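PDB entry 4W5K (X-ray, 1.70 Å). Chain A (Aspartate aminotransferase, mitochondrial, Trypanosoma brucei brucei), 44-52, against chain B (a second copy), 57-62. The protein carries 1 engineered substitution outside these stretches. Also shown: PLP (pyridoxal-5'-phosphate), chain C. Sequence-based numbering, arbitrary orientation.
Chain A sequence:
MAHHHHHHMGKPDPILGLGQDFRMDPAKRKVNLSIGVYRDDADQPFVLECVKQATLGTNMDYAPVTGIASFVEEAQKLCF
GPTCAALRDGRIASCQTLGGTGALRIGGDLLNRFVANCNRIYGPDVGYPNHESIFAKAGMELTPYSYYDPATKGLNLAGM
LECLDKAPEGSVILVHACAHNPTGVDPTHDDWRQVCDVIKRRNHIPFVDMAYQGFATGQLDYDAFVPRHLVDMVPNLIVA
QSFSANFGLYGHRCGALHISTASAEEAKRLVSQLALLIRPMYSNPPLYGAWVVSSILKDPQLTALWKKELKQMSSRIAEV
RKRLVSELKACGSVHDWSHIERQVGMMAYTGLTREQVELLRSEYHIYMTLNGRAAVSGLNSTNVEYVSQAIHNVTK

Chain A, residues 44-52: QPFVLECVK
Chain B, residues 57-62: GTNMDY

A loop that leads into a helix in one copy of the aminotransferase meets an irregular segment of the second copy through van der Waals contact alone, burying 238 Å² with no hydrogen bond between them. Chain A runs extended from A:Gln44 to A:Leu48 (phi/psi -58/149 at A:Pro45, -92/121 at A:Val47), then turns into a helix at A:Glu49, with A:Leu48 as N-cap; A:Lys52 N donates to A:Leu48 O at 3.0 Å. Alternation in the extended part directs A:Pro45 and A:Val47 toward chain B and A:Phe46 away. The register ascends in both chains, with A:Pro45 CA 6.5 Å from B:Asn59 CA and A:Val47 CA 7.4 Å from B:Met60 CA, but end to end chain B's stretch runs roughly across chain A's extended part.

Chain B begins at B:Gly57 (-63/167), beyond reach of chain A. B:Thr58 (-108/-21, chi1 p) contributes backbone: its O lies 3.8 Å from A:Val47 CG2, while its side chain points sideways. B:Asn59 (-104/127, chi1 t, chi2 6°) also leaves sideways, but its end approaches, placing OD1 3.7 Å from A:Pro45 CB. Its amide serves both as acceptor and donor: B:Asp61 N donates to B:Asn59 OD1 at 2.6 Å, and B:Asn59 ND2 donates to B:Asp61 OD2 at 3.1 Å. This polar clasp braces the surface against which the proline ring, C-gamma exo, rests.

B:Met60 (-94/12) points toward chain A with chi1 m, chi2 t and chi3 t. This long, unbranched side chain carries CE to 4.1 Å from A:Val47 CG1 and 3.8 Å from A:Val51 CG1, an apolar cluster joining loop and first helical turn; both valines are t. B:Asp61 (-53/155, chi1 m, chi2 5°) brings OD1 to 4.1 Å from A:Pro45 CB. B:Tyr62 (-55/139, chi1 m, chi2 -71°) leaves the interface, its phenol OH donating to PLP O1P at 2.5 Å, a fitting anchor for the cofactor's phosphate.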

# COMPACT_ATOMS: atom_id res chain seq x y z
N GLN A 44 -13.24 13.35 -19.58
CA GLN A 44 -13.06 11.91 -19.35
C GLN A 44 -11.76 11.64 -18.62
O GLN A 44 -10.78 12.34 -18.82
CB GLN A 44 -13.05 11.15 -20.67
CG GLN A 44 -14.32 11.28 -21.49
CD GLN A 44 -15.56 10.97 -20.68
OE1 GLN A 44 -15.69 9.88 -20.12
NE2 GLN A 44 -16.46 11.94 -20.59
N PRO A 45 -11.73 10.56 -17.81
CA PRO A 45 -10.43 10.10 -17.32
C PRO A 45 -9.52 9.77 -18.51
O PRO A 45 -10.00 9.34 -19.56
CB PRO A 45 -10.76 8.84 -16.51
CG PRO A 45 -12.21 8.91 -16.22
CD PRO A 45 -12.84 9.70 -17.36
N PHE A 46 -8.22 9.95 -18.33
CA PHE A 46 -7.31 9.87 -19.46
C PHE A 46 -6.25 8.83 -19.19
O PHE A 46 -5.37 9.01 -18.35
CB PHE A 46 -6.68 11.25 -19.73
CG PHE A 46 -5.57 11.23 -20.75
CD1 PHE A 46 -5.80 10.75 -22.04
CD2 PHE A 46 -4.32 11.75 -20.44
CE1 PHE A 46 -4.78 10.74 -22.99
CE2 PHE A 46 -3.30 11.75 -21.39
CZ PHE A 46 -3.54 11.23 -22.66
N VAL A 47 -6.36 7.70 -19.88
CA VAL A 47 -5.35 6.65 -19.79
C VAL A 47 -4.35 6.90 -20.91
O VAL A 47 -4.73 6.96 -22.08
CB VAL A 47 -5.96 5.24 -19.96
CG1 VAL A 47 -4.86 4.18 -19.89
CG2 VAL A 47 -7.00 4.97 -18.88
N LEU A 48 -3.08 7.10 -20.56
CA LEU A 48 -2.05 7.44 -21.53
C LEU A 48 -1.80 6.32 -22.54
O LEU A 48 -1.81 5.13 -22.18
CB LEU A 48 -0.75 7.80 -20.82
CG LEU A 48 -0.64 9.22 -20.22
CD1 LEU A 48 -1.60 9.42 -19.03
CD2 LEU A 48 0.78 9.50 -19.78
N GLU A 49 -1.56 6.70 -23.80
CA GLU A 49 -1.28 5.69 -24.82
C GLU A 49 -0.01 4.92 -24.48
O GLU A 49 0.06 3.72 -24.70
CB GLU A 49 -1.16 6.34 -26.20
CG GLU A 49 -2.45 6.98 -26.67
CD GLU A 49 -3.53 5.95 -26.92
OE1 GLU A 49 -3.22 4.92 -27.55
OE2 GLU A 49 -4.67 6.15 -26.45
N CYS A 50 0.99 5.60 -23.93
CA CYS A 50 2.21 4.90 -23.53
C CYS A 50 1.92 3.86 -22.44
O CYS A 50 2.56 2.82 -22.40
CB CYS A 50 3.30 5.88 -23.07
SG CYS A 50 2.92 6.91 -21.68
N VAL A 51 0.97 4.15 -21.56
CA VAL A 51 0.59 3.20 -20.51
C VAL A 51 -0.16 1.99 -21.12
O VAL A 51 0.07 0.85 -20.73
CB VAL A 51 -0.24 3.92 -19.42
CG1 VAL A 51 -0.84 2.95 -18.42
CG2 VAL A 51 0.67 4.91 -18.65
N LYS A 52 -1.03 2.25 -22.09
CA LYS A 52 -1.70 1.15 -22.81
C LYS A 52 -0.70 0.21 -23.49
O LYS A 52 -0.92 -1.01 -23.56
CB LYS A 52 -2.66 1.71 -23.85
CG LYS A 52 -3.81 2.54 -23.28
CD LYS A 52 -4.67 3.11 -24.37
CE LYS A 52 -5.77 4.01 -23.82
NZ LYS A 52 -6.51 4.69 -24.91
N GLY B 57 -11.37 -2.86 -14.34
CA GLY B 57 -11.94 -1.54 -14.51
C GLY B 57 -11.26 -0.83 -15.66
O GLY B 57 -10.21 -1.25 -16.14
N THR B 58 -11.86 0.27 -16.09
CA THR B 58 -11.32 1.00 -17.22
C THR B 58 -10.69 2.32 -16.73
O THR B 58 -9.82 2.89 -17.38
CB THR B 58 -12.43 1.25 -18.26
OG1 THR B 58 -13.50 1.98 -17.66
CG2 THR B 58 -12.99 -0.08 -18.78
N ASN B 59 -11.11 2.74 -15.55
CA ASN B 59 -10.74 4.03 -14.98
C ASN B 59 -9.67 3.86 -13.89
O ASN B 59 -9.87 3.09 -12.96
CB ASN B 59 -12.01 4.73 -14.47
CG ASN B 59 -11.74 6.02 -13.73
OD1 ASN B 59 -10.61 6.48 -13.67
ND2 ASN B 59 -12.80 6.62 -13.19
N MET B 60 -8.56 4.59 -14.02
CA MET B 60 -7.44 4.47 -13.07
C MET B 60 -7.55 5.53 -11.97
O MET B 60 -6.59 5.72 -11.20
CB MET B 60 -6.08 4.61 -13.79
CG MET B 60 -5.71 3.45 -14.71
SD MET B 60 -4.05 3.63 -15.40
CE MET B 60 -4.00 2.19 -16.46
N ASP B 61 -8.71 6.19 -11.88
CA ASP B 61 -8.96 7.14 -10.79
C ASP B 61 -8.70 6.46 -9.44
O ASP B 61 -8.78 5.23 -9.30
CB ASP B 61 -10.41 7.63 -10.81
CG ASP B 61 -10.66 8.76 -11.80
OD1 ASP B 61 -9.75 9.13 -12.58
OD2 ASP B 61 -11.81 9.24 -11.80
N TYR B 62 -8.38 7.27 -8.43
CA TYR B 62 -8.27 6.75 -7.06
C TYR B 62 -9.52 6.02 -6.60
O TYR B 62 -10.65 6.48 -6.85
CB TYR B 62 -8.02 7.89 -6.09
CG TYR B 62 -6.75 8.66 -6.25
CD1 TYR B 62 -5.53 8.08 -5.93
CD2 TYR B 62 -6.78 10.00 -6.64
CE1 TYR B 62 -4.37 8.81 -6.04
CE2 TYR B 62 -5.62 10.74 -6.76
CZ TYR B 62 -4.42 10.13 -6.44
OH TYR B 62 -3.26 10.86 -6.52
N1 PLP C . 1.62 15.46 -2.49
C2 PLP C . 0.93 16.37 -3.25
C2A PLP C . 1.40 17.79 -3.25
C3 PLP C . -0.17 15.98 -4.01
O3 PLP C . -0.88 16.88 -4.76
C4 PLP C . -0.58 14.65 -3.99
C4A PLP C . -1.62 14.22 -4.98
O4A PLP C . -2.80 14.50 -4.76
C5 PLP C . 0.12 13.72 -3.22
C6 PLP C . 1.23 14.13 -2.48
C5A PLP C . -0.32 12.27 -3.16
O4P PLP C . 0.04 11.59 -4.33
P PLP C . -0.16 10.06 -4.49
O1P PLP C . -1.50 9.76 -5.11
O2P PLP C . -0.04 9.38 -3.15
O3P PLP C . 0.95 9.62 -5.42